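Side-chain contacts in EST1E (Clostridium proteoclasticum, PDB 2WTM), which hydrolyses ester bonds as a promiscuous feruloyl esterase, probably by the serine-nucleophile chemistry of the alpha/beta-hydrolase fold: residues I102-H107 with M115-M120; I140-E145 with T178-D183; G35-S40 with D164-K169. One frame throughout, in Å; residues are numbered along the deposited sequence.

Contact 1. Residues I102-H107 with M115-M120; sequences IYMAGH and MLAAAM
Met104 meets Ala117 and Ala118 with the last two atoms of its side chain, and these three residues, all buried, make the whole contact. Its sulfur SD lies 3.7 Å from the backbone atom Ala118 N and 4.0 Å from the methyl Ala118 CB. Its terminal methyl, Met104 CE, is 3.9 Å from Ala117 CB, an apolar methyl-to-methyl approach. Two consecutive helix residues thus share the end of the methionine: CE meets Ala117, while SD sits mainly on the backbone and methyl of Ala118 and also lies near the Ala117 methyl.

The torsions explain how one side chain spans the gap. CG stands anti to the carbonyl carbon (chi1 -70°), and from there the chain is fully extended, with chi2 at 178° and chi3 at 173°. This straight course carries SD and CE well beyond the strand and onto the helix surface. The backbones stay apart: the nearest pair of CA atoms, Met104 and Ala118, is separated by 7.1 Å. On the helix side both CB atoms point toward the strand, and because each side chain ends there, the methionine comes down almost to the helix backbone. No hydrogen bond crosses the contact, and the summed buried surface is a modest 108 Å², consistent with a single long side chain laid against two short ones.

In the fold, strand 99-107 and helix 109-120 are the first two elements of a beta-alpha-beta unit completed by strand 125-131. Met104 also touches Ile125 of that last strand, as well as Ile86 and Val90 of helix 79-93, while Ala117 packs on the same Ile86. The methionine therefore lies between the central sheet and helices 79-93 and 109-120, touching both helices.

Contact 2. Residues I140-E145 with T178-D183; sequences IARTGE and TIRVED
Arg142, in the last turn of helix 137-143, faces the irregular backbone of Thr178 to Arg180 that leads into helix 181-187; the nearest CA pair, Arg142 and Thr178, is 8.4 Å apart. The first helix ends in a Schellman motif at Gly144, whose phi is positive, and Ile140 O accepts from Thr143 OG1 at 2.6 Å as well as from backbone N-H groups. Arg142 bridges the gap with a side chain bent at chi3 (-74°), which turns its guanidinium edge toward the backbone of Ile179. Its NH1 donates to Ile179 O at 2.9 Å, nearly straight at 164°; the acceptor lies close to the guanidinium plane, whereas the donor stands above the carbonyl plane. NH1 also bonds to Gln177 O. Both segments belong to the insertion between strands 125-131 and 192-197, where alpha/beta hydrolases commonly carry a cap, as probably here. Arg180, bent at chi2 and chi3, folds back to lay its guanidinium flat on that of Arg142, centres 3.7 Å apart and planes at 9°. The like charges are probably eased by Glu182: a water accepts from Arg142 NH2 at 2.9 Å and donates to Glu182 OE1 at 2.8 Å, while also accepting from Val181 N.

Contact 3. Residues G35-S40 with D164-K169; sequences GFTGHS and DGRKLK. With PO4 (phosphate ion), chain E.
Arg166 and Thr37 make the first contact met along 164-169, after the exposed turn of Asp164 and Gly165, which connects antiparallel strands 159-162 and 166-169 in a two-stranded hairpin. The arginine runs extended from CG to NE, which brings its guanidinium beneath the threonine. Thr37 CB sits 3.6 Å above the guanidinium plane, over its centre, with the nearest atom Arg166 CZ. The methyl Thr37 CG2 lies alongside the aliphatic part, 3.6 Å from Arg166 CD. This is packing over a face and not a polar bond: Arg166 NH1 is hydrogen-bonded to Trp163 O, and Thr37 OG1 turns to its own neighbour, donating to Phe36 O at 2.7 Å, on a lone pair in the carbonyl plane.

Two residues on, Leu168 again points toward the loop. Its methyl CD2 approaches the rim of the Phe36 ring, in the ring plane, 3.9 Å from Phe36 CE1. The ring is sent that way by chi1 of 174°, with CG anti to the backbone N; Trp163 and Phe74 add edge-to-face contacts to it.

Gly35 to Gly38 form a type II beta turn, closed by Gly38 N to Gly35 O at 2.9 Å. Within this turn, Phe36 N donates to O4 of a bound phosphate at 2.8 Å and 158°. The phosphate, probably from the crystallisation liquor, is also bonded to Ser108 OG, His228 NE2 and Gln109 N. This fits the active site of an alpha/beta hydrolase, where backbone N-H groups of the loop after a central strand and of the residue following the nucleophile typically form the oxyanion hole, here probably those of Phe36 and Gln109.

Contact 1 lies nearest the middle of the chain, its centre about 7 Å from the chain centre, against about 17 Å for contact 2 and about 14 Å for contact 3. The three centres are about 18 to 21 Å apart. Contacts 1 and 2 touch: Leu116 CD1 packs on Ile179 CG2 at 3.9 Å, joining helix 109-120 to the approach to helix 181-187. Contact 3 touches neither; its loop follows strand 27-33, the sheet neighbour of strand 99-107. Along the chain, contact 1 is nested within contact 3 and precedes contact 2. Contact 2 closes the loop between residues 145 and 178, which contains 164-169, so contact 3 ties this probable cap to the loop after strand 27-33.

Contact 1. Residues I102-H107 with M115-M120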
loop_
_atom_site.group_PDB
_atom_site.type_symbol
_atom_site.label_atom_id
_atom_site.label_comp_id
_atom_site.label_asym_id
_atom_site.label_seq_id
_atom_site.Cartn_x
_atom_site.Cartn_y
_atom_site.Cartn_z
ATOM N N ILE A 102 -17.226 7.993 -13.879
ATOM C CA ILE A 102 -15.901 8.482 -13.489
ATOM C C ILE A 102 -14.842 7.758 -14.322
ATOM O O ILE A 102 -14.984 6.544 -14.559
ATOM C CB ILE A 102 -15.641 8.245 -11.979
ATOM C CG1 ILE A 102 -16.768 8.940 -11.173
ATOM C CG2 ILE A 102 -14.242 8.697 -11.546
ATOM C CD1 ILE A 102 -16.708 8.672 -9.705
ATOM N N TYR A 103 -13.855 8.505 -14.802
ATOM C CA TYR A 103 -12.759 7.967 -15.574
ATOM C C TYR A 103 -11.449 8.284 -14.873
ATOM O O TYR A 103 -11.425 9.114 -14.014
ATOM C CB TYR A 103 -12.739 8.613 -16.941
ATOM C CG TYR A 103 -13.964 8.304 -17.776
ATOM C CD1 TYR A 103 -13.940 7.269 -18.694
ATOM C CD2 TYR A 103 -15.122 9.081 -17.708
ATOM C CE1 TYR A 103 -15.055 6.986 -19.496
ATOM C CE2 TYR A 103 -16.239 8.794 -18.530
ATOM C CZ TYR A 103 -16.180 7.755 -19.392
ATOM O OH TYR A 103 -17.244 7.407 -20.257
ATOM N N MET A 104 -10.356 7.641 -15.269
ATOM C CA MET A 104 -9.053 7.980 -14.758
ATOM C C MET A 104 -8.052 8.153 -15.885
ATOM O O MET A 104 -8.016 7.417 -16.858
ATOM C CB MET A 104 -8.489 6.939 -13.809
ATOM C CG MET A 104 -9.170 6.857 -12.485
ATOM S SD MET A 104 -8.412 5.496 -11.486
ATOM C CE MET A 104 -9.219 5.730 -9.960
ATOM N N ALA A 105 -7.137 9.087 -15.651
ATOM C CA ALA A 105 -5.965 9.336 -16.573
ATOM C C ALA A 105 -4.780 9.768 -15.692
ATOM O O ALA A 105 -4.954 10.298 -14.606
ATOM C CB ALA A 105 -6.282 10.467 -17.621
ATOM N N GLY A 106 -3.569 9.465 -16.138
ATOM C CA GLY A 106 -2.368 9.822 -15.388
ATOM C C GLY A 106 -1.135 9.730 -16.211
ATOM O O GLY A 106 -1.126 8.913 -17.099
ATOM N N HIS A 107 -0.114 10.529 -15.893
ATOM C CA HIS A 107 1.157 10.482 -16.599
ATOM C C HIS A 107 2.265 9.836 -15.780
ATOM O O HIS A 107 2.483 10.198 -14.602
ATOM C CB HIS A 107 1.510 11.914 -17.003
ATOM C CG HIS A 107 2.754 12.013 -17.837
ATOM N ND1 HIS A 107 3.972 12.400 -17.314
ATOM C CD2 HIS A 107 2.976 11.703 -19.129
ATOM C CE1 HIS A 107 4.877 12.363 -18.281
ATOM N NE2 HIS A 107 4.295 11.943 -19.385
ATOM N N MET A 115 -3.340 2.902 -13.421
ATOM C CA MET A 115 -3.473 1.480 -13.721
ATOM C C MET A 115 -3.846 0.655 -12.470
ATOM O O MET A 115 -4.684 -0.215 -12.511
ATOM C CB MET A 115 -2.211 0.937 -14.375
ATOM C CG MET A 115 -1.937 1.561 -15.774
ATOM S SD MET A 115 -0.303 1.198 -16.444
ATOM C CE MET A 115 -0.312 -0.596 -16.597
ATOM N N LEU A 116 -3.143 0.919 -11.386
ATOM C CA LEU A 116 -3.361 0.200 -10.164
ATOM C C LEU A 116 -4.700 0.545 -9.538
ATOM O O LEU A 116 -5.491 -0.311 -9.196
ATOM C CB LEU A 116 -2.220 0.478 -9.159
ATOM C CG LEU A 116 -0.762 0.297 -9.603
ATOM C CD1 LEU A 116 0.320 0.642 -8.515
ATOM C CD2 LEU A 116 -0.630 -1.201 -10.049
ATOM N N ALA A 117 -4.996 1.850 -9.399
ATOM C CA ALA A 117 -6.187 2.315 -8.742
ATOM C C ALA A 117 -7.449 1.914 -9.584
ATOM O O ALA A 117 -8.470 1.588 -9.031
ATOM C CB ALA A 117 -6.164 3.859 -8.536
ATOM N N ALA A 118 -7.389 2.011 -10.897
ATOM C CA ALA A 118 -8.513 1.580 -11.767
ATOM C C ALA A 118 -8.924 0.126 -11.523
ATOM O O ALA A 118 -10.097 -0.256 -11.413
ATOM C CB ALA A 118 -8.244 1.822 -13.180
ATOM N N ALA A 119 -7.920 -0.698 -11.365
ATOM C CA ALA A 119 -8.225 -2.085 -11.071
ATOM C C ALA A 119 -8.909 -2.225 -9.716
ATOM O O ALA A 119 -9.845 -3.002 -9.569
ATOM C CB ALA A 119 -6.974 -2.903 -11.228
ATOM N N MET A 120 -8.427 -1.523 -8.701
ATOM C CA MET A 120 -8.998 -1.605 -7.387
ATOM C C MET A 120 -10.379 -1.027 -7.360
ATOM O O MET A 120 -11.196 -1.354 -6.499
ATOM C CB MET A 120 -8.093 -0.847 -6.407
ATOM C CG MET A 120 -6.687 -1.428 -6.320
ATOM S SD MET A 120 -5.531 -0.304 -5.409
ATOM C CE MET A 120 -6.180 -0.724 -3.984
#

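Contact 2. Residues I140-E145 with T178-D183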
loop_
_atom_site.group_PDB
_atom_site.type_symbol
_atom_site.label_atom_id
_atom_site.label_comp_id
_atom_site.label_asym_id
_atom_site.label_seq_id
_atom_site.Cartn_x
_atom_site.Cartn_y
_atom_site.Cartn_z
ATOM N N ILE A 140 11.436 -3.182 -11.951
ATOM C CA ILE A 140 12.788 -2.666 -11.992
ATOM C C ILE A 140 13.311 -2.418 -10.595
ATOM O O ILE A 140 14.460 -2.677 -10.328
ATOM C CB ILE A 140 12.875 -1.471 -12.924
ATOM C CG1 ILE A 140 12.536 -1.853 -14.364
ATOM C CG2 ILE A 140 14.195 -0.754 -12.848
ATOM C CD1 ILE A 140 13.303 -3.032 -14.887
ATOM N N ALA A 141 12.447 -2.023 -9.646
ATOM C CA ALA A 141 12.834 -1.884 -8.266
ATOM C C ALA A 141 13.290 -3.218 -7.667
ATOM O O ALA A 141 14.234 -3.266 -6.852
ATOM C CB ALA A 141 11.714 -1.277 -7.443
ATOM N N ARG A 142 12.624 -4.267 -8.086
ATOM C CA ARG A 142 12.981 -5.628 -7.665
ATOM C C ARG A 142 14.359 -6.042 -8.148
ATOM O O ARG A 142 15.045 -6.858 -7.436
ATOM C CB ARG A 142 11.906 -6.660 -8.057
ATOM C CG ARG A 142 10.624 -6.537 -7.225
ATOM C CD ARG A 142 9.667 -7.647 -7.478
ATOM N NE ARG A 142 8.974 -7.554 -8.761
ATOM C CZ ARG A 142 7.868 -6.859 -8.984
ATOM N NH1 ARG A 142 7.291 -6.228 -8.010
ATOM N NH2 ARG A 142 7.294 -6.901 -10.207
ATOM N N THR A 143 14.784 -5.443 -9.249
ATOM C CA THR A 143 16.105 -5.715 -9.855
ATOM C C THR A 143 17.196 -4.803 -9.351
ATOM O O THR A 143 18.359 -5.033 -9.674
ATOM C CB THR A 143 16.107 -5.577 -11.387
ATOM O OG1 THR A 143 16.061 -4.196 -11.770
ATOM C CG2 THR A 143 15.051 -6.341 -12.010
ATOM N N GLY A 144 16.857 -3.758 -8.612
ATOM C CA GLY A 144 17.804 -2.826 -7.985
ATOM C C GLY A 144 18.003 -1.552 -8.773
ATOM O O GLY A 144 19.106 -0.967 -8.748
ATOM N N GLU A 145 16.974 -1.037 -9.454
ATOM C CA GLU A 145 17.092 0.295 -10.009
ATOM C C GLU A 145 15.796 1.116 -9.813
ATOM O O GLU A 145 14.677 0.549 -9.749
ATOM C CB GLU A 145 17.446 0.222 -11.480
ATOM C CG GLU A 145 17.255 1.526 -12.230
ATOM C CD GLU A 145 17.603 1.475 -13.727
ATOM O OE1 GLU A 145 18.335 0.530 -14.117
ATOM O OE2 GLU A 145 17.078 2.362 -14.479
ATOM N N THR A 178 6.819 -4.509 -3.807
ATOM C CA THR A 178 5.731 -5.447 -3.450
ATOM C C THR A 178 4.681 -5.561 -4.543
ATOM O O THR A 178 3.813 -6.428 -4.531
ATOM C CB THR A 178 5.085 -5.078 -2.188
ATOM O OG1 THR A 178 4.206 -3.946 -2.365
ATOM C CG2 THR A 178 6.103 -4.904 -1.052
ATOM N N ILE A 179 4.668 -4.618 -5.440
ATOM C CA ILE A 179 3.528 -4.431 -6.363
ATOM C C ILE A 179 3.689 -5.276 -7.585
ATOM O O ILE A 179 4.640 -5.152 -8.355
ATOM C CB ILE A 179 3.364 -2.963 -6.742
ATOM C CG1 ILE A 179 2.979 -2.156 -5.527
ATOM C CG2 ILE A 179 2.234 -2.725 -7.780
ATOM C CD1 ILE A 179 3.048 -0.702 -5.655
ATOM N N ARG A 180 2.692 -6.151 -7.815
ATOM C CA ARG A 180 2.652 -6.982 -9.035
ATOM C C ARG A 180 1.734 -6.351 -10.096
ATOM O O ARG A 180 0.563 -6.612 -10.112
ATOM C CB ARG A 180 2.147 -8.361 -8.663
ATOM C CG ARG A 180 2.848 -8.973 -7.444
ATOM C CD ARG A 180 4.332 -8.951 -7.470
ATOM N NE ARG A 180 4.848 -9.563 -8.683
ATOM C CZ ARG A 180 6.048 -10.105 -8.792
ATOM N NH1 ARG A 180 6.872 -10.192 -7.746
ATOM N NH2 ARG A 180 6.408 -10.598 -9.970
ATOM N N VAL A 181 2.305 -5.465 -10.905
ATOM C CA VAL A 181 1.507 -4.690 -11.880
ATOM C C VAL A 181 0.613 -5.551 -12.734
ATOM O O VAL A 181 -0.527 -5.228 -13.009
ATOM C CB VAL A 181 2.423 -3.749 -12.737
ATOM C CG1 VAL A 181 1.620 -2.960 -13.718
ATOM C CG2 VAL A 181 3.179 -2.802 -11.818
ATOM N N GLU A 182 1.176 -6.676 -13.157
ATOM C CA GLU A 182 0.456 -7.566 -14.059
ATOM C C GLU A 182 -0.872 -8.048 -13.512
ATOM O O GLU A 182 -1.837 -8.274 -14.295
ATOM C CB GLU A 182 1.365 -8.750 -14.392
ATOM C CG GLU A 182 2.551 -8.482 -15.283
ATOM C CD GLU A 182 3.757 -7.774 -14.603
ATOM O OE1 GLU A 182 3.815 -7.679 -13.319
ATOM O OE2 GLU A 182 4.663 -7.333 -15.373
ATOM N N ASP A 183 -0.979 -8.191 -12.189
ATOM C CA ASP A 183 -2.240 -8.587 -11.523
ATOM C C ASP A 183 -3.316 -7.522 -11.771
ATOM O O ASP A 183 -4.493 -7.817 -12.029
ATOM C CB ASP A 183 -2.072 -8.768 -10.030
ATOM C CG ASP A 183 -1.335 -9.997 -9.655
ATOM O OD1 ASP A 183 -0.937 -10.786 -10.550
ATOM O OD2 ASP A 183 -1.105 -10.126 -8.443
HETATM O O HOH W 1 5.091 -5.766 -11.703
#

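Contact 3. Residues G35-S40 with D164-K169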
loop_
_atom_site.group_PDB
_atom_site.type_symbol
_atom_site.label_atom_id
_atom_site.label_comp_id
_atom_site.label_asym_id
_atom_site.label_seq_id
_atom_site.Cartn_x
_atom_site.Cartn_y
_atom_site.Cartn_z
ATOM N N GLY A 35 2.891 12.853 -12.489
ATOM C CA GLY A 35 4.002 11.957 -12.187
ATOM C C GLY A 35 4.909 12.378 -11.040
ATOM O O GLY A 35 4.628 13.311 -10.270
ATOM N N PHE A 36 5.972 11.603 -10.886
ATOM C CA PHE A 36 7.001 11.707 -9.821
ATOM C C PHE A 36 7.737 13.001 -10.018
ATOM O O PHE A 36 8.306 13.204 -11.079
ATOM C CB PHE A 36 7.918 10.507 -10.025
ATOM C CG PHE A 36 9.157 10.413 -9.162
ATOM C CD1 PHE A 36 9.186 9.620 -8.021
ATOM C CD2 PHE A 36 10.384 10.896 -9.596
ATOM C CE1 PHE A 36 10.342 9.423 -7.253
ATOM C CE2 PHE A 36 11.523 10.689 -8.828
ATOM C CZ PHE A 36 11.520 9.906 -7.694
ATOM N N THR A 37 7.710 13.834 -8.986
ATOM C CA THR A 37 8.199 15.274 -9.017
ATOM C C THR A 37 7.258 16.233 -9.717
ATOM O O THR A 37 7.524 17.473 -9.740
ATOM C CB THR A 37 9.652 15.505 -9.574
ATOM O OG1 THR A 37 9.668 15.503 -11.014
ATOM C CG2 THR A 37 10.665 14.489 -9.035
ATOM N N GLY A 38 6.192 15.715 -10.315
ATOM C CA GLY A 38 5.252 16.504 -11.092
ATOM C C GLY A 38 4.181 17.114 -10.242
ATOM O O GLY A 38 4.210 17.150 -9.013
ATOM N N HIS A 39 3.239 17.754 -10.909
ATOM C CA HIS A 39 2.143 18.428 -10.269
ATOM C C HIS A 39 1.067 18.732 -11.320
ATOM O O HIS A 39 1.248 18.531 -12.531
ATOM C CB HIS A 39 2.608 19.716 -9.597
ATOM C CG HIS A 39 3.295 20.651 -10.534
ATOM N ND1 HIS A 39 2.607 21.607 -11.248
ATOM C CD2 HIS A 39 4.596 20.770 -10.893
ATOM C CE1 HIS A 39 3.458 22.261 -12.029
ATOM N NE2 HIS A 39 4.675 21.807 -11.801
ATOM N N SER A 40 -0.066 19.182 -10.789
ATOM C CA SER A 40 -1.305 19.274 -11.551
ATOM C C SER A 40 -1.327 20.427 -12.578
ATOM O O SER A 40 -2.182 20.431 -13.410
ATOM C CB SER A 40 -2.491 19.384 -10.590
ATOM O OG SER A 40 -2.728 18.145 -9.962
ATOM N N ASP A 164 17.115 16.881 -9.386
ATOM C CA ASP A 164 17.128 18.312 -9.028
ATOM C C ASP A 164 17.012 18.698 -7.576
ATOM O O ASP A 164 16.288 19.641 -7.145
ATOM C CB ASP A 164 16.048 19.052 -9.790
ATOM C CG ASP A 164 16.535 19.607 -11.042
ATOM O OD1 ASP A 164 17.235 18.872 -11.806
ATOM O OD2 ASP A 164 16.172 20.800 -11.268
ATOM N N GLY A 165 17.808 18.033 -6.777
ATOM C CA GLY A 165 17.942 18.366 -5.422
ATOM C C GLY A 165 16.915 17.819 -4.451
ATOM O O GLY A 165 16.782 18.333 -3.340
ATOM N N ARG A 166 16.316 16.699 -4.864
ATOM C CA ARG A 166 15.316 16.041 -4.031
ATOM C C ARG A 166 15.975 14.851 -3.327
ATOM O O ARG A 166 17.052 14.345 -3.723
ATOM C CB ARG A 166 14.199 15.525 -4.906
ATOM C CG ARG A 166 13.323 16.675 -5.386
ATOM C CD ARG A 166 12.334 16.175 -6.344
ATOM N NE ARG A 166 11.392 17.244 -6.685
ATOM C CZ ARG A 166 11.522 17.995 -7.770
ATOM N NH1 ARG A 166 12.485 17.766 -8.668
ATOM N NH2 ARG A 166 10.620 18.965 -8.006
ATOM N N LYS A 167 15.281 14.373 -2.314
ATOM C CA LYS A 167 15.691 13.237 -1.540
ATOM C C LYS A 167 14.508 12.257 -1.532
ATOM O O LYS A 167 13.382 12.664 -1.477
ATOM C CB LYS A 167 15.931 13.666 -0.087
ATOM C CG LYS A 167 16.951 14.728 0.203
ATOM C CD LYS A 167 16.991 14.990 1.701
ATOM C CE LYS A 167 18.107 15.919 2.179
ATOM N NZ LYS A 167 18.025 16.004 3.689
ATOM N N LEU A 168 14.800 10.977 -1.472
ATOM C CA LEU A 168 13.741 9.981 -1.427
ATOM C C LEU A 168 14.144 8.883 -0.445
ATOM O O LEU A 168 15.179 8.249 -0.646
ATOM C CB LEU A 168 13.472 9.436 -2.811
ATOM C CG LEU A 168 12.325 8.431 -2.970
ATOM C CD1 LEU A 168 10.982 9.222 -2.707
ATOM C CD2 LEU A 168 12.338 7.768 -4.323
ATOM N N LYS A 169 13.284 8.572 0.537
ATOM C CA LYS A 169 13.576 7.462 1.445
ATOM C C LYS A 169 13.455 6.128 0.758
ATOM O O LYS A 169 12.662 5.915 -0.140
ATOM C CB LYS A 169 12.680 7.528 2.679
ATOM C CG LYS A 169 12.959 8.712 3.568
ATOM C CD LYS A 169 12.104 8.762 4.747
ATOM C CE LYS A 169 12.560 10.004 5.628
ATOM N NZ LYS A 169 11.525 10.208 6.725
HETATM P P PO4 E . 7.638 11.030 -13.884
HETATM O O1 PO4 E . 6.927 12.295 -14.351
HETATM O O2 PO4 E . 8.797 11.613 -13.110
HETATM O O3 PO4 E . 8.280 10.320 -15.068
HETATM O O4 PO4 E . 6.749 10.015 -13.109
#